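Local coordinates for protein carbohydrate esterase family 2 (CE2) (Chaetomium olivicolor, PDB 4XVH) that probably removes acetyl groups from xylan and related plant polysaccharides, joining a jelly-roll beta-sandwich domain to an SGNH-type esterase domain, at residues T12-W17 against A190-G195; T20-A25 against V77-R82. One frame throughout, in Å; residues are numbered along the deposited sequence. Where two conformers were deposited one is given.

Contact 1. Residues T12-W17 against A190-G195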
# COMPACT_ATOMS: atom_id res chain seq x y z
N THR A 12 -9.81 -17.59 1.23
CA THR A 12 -8.46 -18.09 0.98
C THR A 12 -7.48 -17.82 2.12
O THR A 12 -6.45 -18.48 2.22
CB THR A 12 -7.86 -17.45 -0.25
OG1 THR A 12 -7.70 -16.05 0.02
CG2 THR A 12 -8.79 -17.66 -1.47
N LYS A 13 -7.77 -16.81 2.94
CA LYS A 13 -6.87 -16.32 3.96
C LYS A 13 -5.47 -16.01 3.41
O LYS A 13 -4.45 -16.14 4.12
CB LYS A 13 -6.79 -17.30 5.13
CG LYS A 13 -8.12 -17.43 5.87
CD LYS A 13 -7.96 -18.05 7.26
CE LYS A 13 -7.51 -19.49 7.20
NZ LYS A 13 -7.43 -20.09 8.58
N GLU A 14 -5.44 -15.55 2.16
CA GLU A 14 -4.19 -15.17 1.51
C GLU A 14 -3.80 -13.75 1.84
O GLU A 14 -4.56 -12.80 1.61
CB GLU A 14 -4.30 -15.33 -0.02
CG GLU A 14 -3.02 -14.95 -0.79
CD GLU A 14 -3.25 -14.96 -2.30
OE1 GLU A 14 -4.42 -14.92 -2.73
OE2 GLU A 14 -2.26 -15.05 -3.06
N LEU A 15 -2.61 -13.61 2.41
CA LEU A 15 -2.00 -12.29 2.55
C LEU A 15 -1.37 -11.94 1.22
O LEU A 15 -0.25 -12.35 0.90
CB LEU A 15 -0.97 -12.29 3.67
CG LEU A 15 -1.52 -12.79 5.02
CD1 LEU A 15 -0.38 -12.65 6.03
CD2 LEU A 15 -2.77 -11.98 5.48
N SER A 16 -2.13 -11.19 0.44
CA SER A 16 -1.77 -10.88 -0.94
C SER A 16 -1.32 -9.43 -1.08
O SER A 16 -0.18 -9.15 -1.44
CB SER A 16 -2.96 -11.15 -1.86
OG SER A 16 -2.64 -10.77 -3.18
N TRP A 17 -2.21 -8.47 -0.80
CA TRP A 17 -1.81 -7.06 -0.88
C TRP A 17 -0.74 -6.69 0.17
O TRP A 17 -0.64 -7.33 1.23
CB TRP A 17 -3.07 -6.18 -0.73
CG TRP A 17 -4.06 -6.36 -1.83
CD1 TRP A 17 -5.31 -6.93 -1.73
CD2 TRP A 17 -3.89 -6.02 -3.23
NE1 TRP A 17 -5.93 -6.94 -2.97
CE2 TRP A 17 -5.09 -6.38 -3.90
CE3 TRP A 17 -2.85 -5.45 -3.97
CZ2 TRP A 17 -5.26 -6.17 -5.28
CZ3 TRP A 17 -3.03 -5.24 -5.34
CH2 TRP A 17 -4.23 -5.60 -5.97
N ALA A 190 -4.95 -10.10 -4.77
CA ALA A 190 -4.42 -9.54 -6.01
C ALA A 190 -4.57 -10.42 -7.23
O ALA A 190 -4.69 -9.89 -8.34
CB ALA A 190 -2.95 -9.19 -5.86
N ASN A 191 -4.55 -11.75 -7.06
CA ASN A 191 -4.68 -12.62 -8.23
C ASN A 191 -6.05 -13.28 -8.29
O ASN A 191 -6.22 -14.22 -9.03
CB ASN A 191 -3.61 -13.69 -8.24
CG ASN A 191 -2.22 -13.12 -8.26
OD1 ASN A 191 -1.39 -13.47 -7.43
ND2 ASN A 191 -1.95 -12.25 -9.21
N ASP A 192 -7.00 -12.80 -7.51
CA ASP A 192 -8.36 -13.35 -7.57
C ASP A 192 -9.10 -12.79 -8.79
O ASP A 192 -8.61 -11.89 -9.47
CB ASP A 192 -9.10 -13.07 -6.25
CG ASP A 192 -8.47 -13.82 -5.07
OD1 ASP A 192 -7.74 -14.80 -5.33
OD2 ASP A 192 -8.72 -13.47 -3.89
N ALA A 193 -10.28 -13.33 -9.08
CA ALA A 193 -11.06 -12.91 -10.24
C ALA A 193 -11.39 -11.42 -10.19
O ALA A 193 -11.56 -10.85 -9.10
CB ALA A 193 -12.33 -13.70 -10.35
N ASP A 194 -11.47 -10.81 -11.36
CA ASP A 194 -12.02 -9.47 -11.49
C ASP A 194 -13.38 -9.41 -10.81
O ASP A 194 -14.16 -10.36 -10.88
CB ASP A 194 -12.15 -9.08 -12.96
CG ASP A 194 -10.81 -9.07 -13.66
OD1 ASP A 194 -9.79 -8.75 -13.02
OD2 ASP A 194 -10.76 -9.40 -14.86
N GLY A 195 -13.62 -8.31 -10.12
CA GLY A 195 -14.86 -8.13 -9.40
C GLY A 195 -15.07 -9.01 -8.17
O GLY A 195 -16.18 -9.06 -7.63
O HOH W 1 -6.94 -14.24 -2.04
O HOH W 2 -5.09 -13.66 -4.97
O HOH W 3 -2.29 -16.14 -5.50
O HOH W 4 -1.03 -12.77 -4.24
O HOH W 5 -5.93 -16.78 -4.25
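Ser-16 and Trp-17 meet Ala-190 where the N-terminal jelly-roll domain abuts the SGNH-hydrolase domain, so this is an interdomain seam. Segment 12-17 carries the short edge strand 14-15, while 190-195 belongs to a loop between helix 181-184 and strand 207-211. One direct hydrogen bond joins the segments: Ala-190 N donates to Ser-16 OG at 2.9 Å, with an N-H...O angle of 151°. Ser-16 OG stands anti to its backbone N (chi1 176°), reaching toward the loop, and also packs tightly at 3.1 Å from Ala-190 CB.

The apolar part is a CH-pi contact. Ala-190 CB sits over one face of the Trp-17 indole, 3.8 Å from the centroid of the six-membered ring and 10° off its normal, while Ala-190 CA approaches CZ2 to 3.5 Å. Trp-17 NE1 is bound to Tyr-188 O, which helps fix the rotation of the indole. An alanine in place of Trp-17 would probably open a gap beneath Ala-190 and leave Tyr-188 O without its indole donor.

The carboxylates of Glu-14 and Asp-192 face each other without touching, OE1 to OD1 4.2 Å apart, and water mediates between these like charges. Ser-89 OG also binds Glu-14 OE2, and Gly-189 N binds Asp-192 OD2, so each acid is held from its own domain. A further water joins Glu-14 OE2, Ser-16 OG and Asn-191 OD1. Thr-12 OG1 closes an ST turn by accepting from Glu-14 N. The same hydroxyl, also bound to Asn-9 O, lies beside a water that is 2.7 Å from Glu-14 OE1 and 2.7 Å from Asp-192 OD2, and that water donates one proton to each carboxylate.

Contact 2. Residues T20-A25 against V77-R82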
# COMPACT_ATOMS: atom_id res chain seq x y z
N THR A 20 -1.12 -6.36 4.40
CA THR A 20 -2.15 -7.23 4.97
C THR A 20 -1.58 -8.13 6.07
O THR A 20 -0.38 -8.42 6.11
CB THR A 20 -2.83 -8.11 3.92
OG1 THR A 20 -1.83 -8.80 3.15
CG2 THR A 20 -3.72 -7.23 2.99
N GLY A 21 -2.44 -8.60 6.97
CA GLY A 21 -1.93 -9.40 8.07
C GLY A 21 -2.94 -9.67 9.15
O GLY A 21 -4.14 -9.78 8.87
N VAL A 22 -2.47 -9.84 10.39
CA VAL A 22 -3.39 -10.22 11.47
C VAL A 22 -2.97 -9.55 12.77
O VAL A 22 -1.78 -9.23 12.96
CB VAL A 22 -3.46 -11.75 11.69
CG1 VAL A 22 -4.07 -12.48 10.47
CG2 VAL A 22 -2.06 -12.32 12.04
N SER A 23 -3.95 -9.31 13.63
CA SER A 23 -3.68 -8.76 14.95
C SER A 23 -4.42 -9.60 15.99
O SER A 23 -5.60 -9.93 15.78
CB SER A 23 -4.11 -7.28 15.03
OG SER A 23 -4.30 -6.85 16.37
N PHE A 24 -3.78 -9.94 17.09
CA PHE A 24 -4.46 -10.69 18.13
C PHE A 24 -3.73 -10.49 19.45
O PHE A 24 -2.68 -9.83 19.50
CB PHE A 24 -4.59 -12.18 17.75
CG PHE A 24 -3.26 -12.92 17.55
CD1 PHE A 24 -2.66 -12.94 16.30
CD2 PHE A 24 -2.67 -13.62 18.60
CE1 PHE A 24 -1.44 -13.64 16.11
CE2 PHE A 24 -1.45 -14.31 18.43
CZ PHE A 24 -0.84 -14.33 17.18
N ALA A 25 -4.31 -11.01 20.52
CA ALA A 25 -3.64 -10.96 21.80
C ALA A 25 -3.83 -12.30 22.47
O ALA A 25 -4.82 -13.01 22.20
CB ALA A 25 -4.19 -9.82 22.66
N VAL A 77 0.11 -9.32 19.42
CA VAL A 77 0.82 -9.70 18.21
C VAL A 77 0.19 -9.01 17.01
O VAL A 77 -1.03 -9.09 16.79
CB VAL A 77 0.81 -11.23 17.99
CG1 VAL A 77 1.56 -11.58 16.76
CG2 VAL A 77 1.40 -11.96 19.22
N VAL A 78 1.03 -8.31 16.25
CA VAL A 78 0.60 -7.73 14.97
C VAL A 78 1.57 -8.17 13.88
O VAL A 78 2.78 -7.95 13.99
CB VAL A 78 0.54 -6.19 15.02
CG1 VAL A 78 0.20 -5.59 13.63
CG2 VAL A 78 -0.50 -5.76 16.05
N LEU A 79 1.04 -8.85 12.88
CA LEU A 79 1.79 -9.27 11.70
C LEU A 79 1.37 -8.46 10.49
O LEU A 79 0.17 -8.43 10.17
CB LEU A 79 1.55 -10.76 11.40
CG LEU A 79 2.21 -11.35 10.15
CD1 LEU A 79 3.68 -11.56 10.45
CD2 LEU A 79 1.57 -12.68 9.73
N ARG A 80 2.33 -7.88 9.78
CA ARG A 80 2.01 -7.19 8.55
C ARG A 80 2.97 -7.47 7.40
O ARG A 80 4.19 -7.49 7.61
CB ARG A 80 1.96 -5.70 8.80
CG ARG A 80 0.61 -5.28 9.38
CD ARG A 80 0.62 -3.83 9.49
NE ARG A 80 -0.53 -3.23 10.16
CZ ARG A 80 -1.72 -3.01 9.60
NH1 ARG A 80 -1.98 -3.44 8.38
NH2 ARG A 80 -2.66 -2.38 10.29
N ARG A 81 2.44 -7.73 6.22
CA ARG A 81 3.23 -7.95 5.04
C ARG A 81 3.97 -6.69 4.66
O ARG A 81 3.40 -5.68 4.50
CB ARG A 81 2.34 -8.30 3.86
CG ARG A 81 2.45 -9.68 3.32
CD ARG A 81 1.34 -9.95 2.35
NE ARG A 81 1.60 -9.84 0.94
CZ ARG A 81 2.49 -10.53 0.27
NH1 ARG A 81 3.33 -11.29 0.90
NH2 ARG A 81 2.59 -10.40 -1.01
N ARG A 82 5.24 -6.83 4.41
CA ARG A 82 6.06 -5.72 3.92
C ARG A 82 6.01 -5.61 2.39
O ARG A 82 6.25 -4.53 1.83
CB ARG A 82 7.53 -5.93 4.34
CG ARG A 82 7.79 -5.90 5.83
CD ARG A 82 9.07 -6.63 6.18
NE ARG A 82 10.27 -6.08 5.54
CZ ARG A 82 10.97 -5.04 6.01
NH1 ARG A 82 10.63 -4.43 7.14
NH2 ARG A 82 12.07 -4.63 5.37
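Phe-24 and Val-77 lie side by side on one face of two antiparallel strands, the valine packed over the ring. Phe-24 CG sits between its backbone N and carbonyl carbon (chi1 61°), and from there the ring extends beside Val-77. Val-77 CB stands over one face, 3.8 Å from the ring centroid and 18° off the normal, displaced toward the rim. Its nearest ring atom is CZ, at 3.6 Å; CG1 lies by CZ and CE1, and CG2 by CE2 and CZ.

On the same face Val-22 and Leu-79 point the same way, Val-22 CG2 meeting Leu-79 CB at 4.0 Å. Ile-95 of strand 88-97 packs against Val-22 and Phe-24, and Leu-46 of strand 44-48 against Val-77 and Leu-79. Ser-23 and Val-78 occupy the reverse face.

Both hydrophobic couples are hydrogen-bonded pairs. Leu-79 N gives Val-22 O a nearly straight bond of 2.8 Å, and the return bond from Val-22 N is more bent, at 143°. Gly-21 faces Arg-80 in a non-hydrogen-bonded pair, its CA only 3.1 Å from Leu-79 O, where a side chain would clash.

At the strand end Arg-81 N donates to Thr-20 O, and Thr-20 OG1 lies 3.5 Å from Arg-81 CD, near the guanidinium plane at its edge. Asn-42 and Gly-88 take Arg-81 NH1 and NH2, while Trp-17 O binds the threonine hydroxyl. Such a strand pair, its apolar face packed on strand 88-97 of the other sheet, is the ordinary building unit of a beta-sandwich, here this enzyme's jelly-roll domain.

Overall arrangement
Both contacts are largely buried, but contact 2 lies within the N-terminal sandwich, whereas contact 1 spans the seam between that domain and the esterase domain and is exposed at Asn-191. The chemistry follows: contact 2 rests on regular backbone hydrogen bonds and aliphatic-aromatic packing, contact 1 on one direct bond, an indole face and water-bridged carboxylates. Their centres are about 17 Å apart, yet they touch at Arg-81 and Thr-20; strand 14-15 and strand 21-28 also follow each other in the chain. Arg-81 of contact 2 probably donates through NE to Ser-16 O, 3.0 Å away, thereby tying the sandwich strand 73-81 to the segment that meets the loop 190-195.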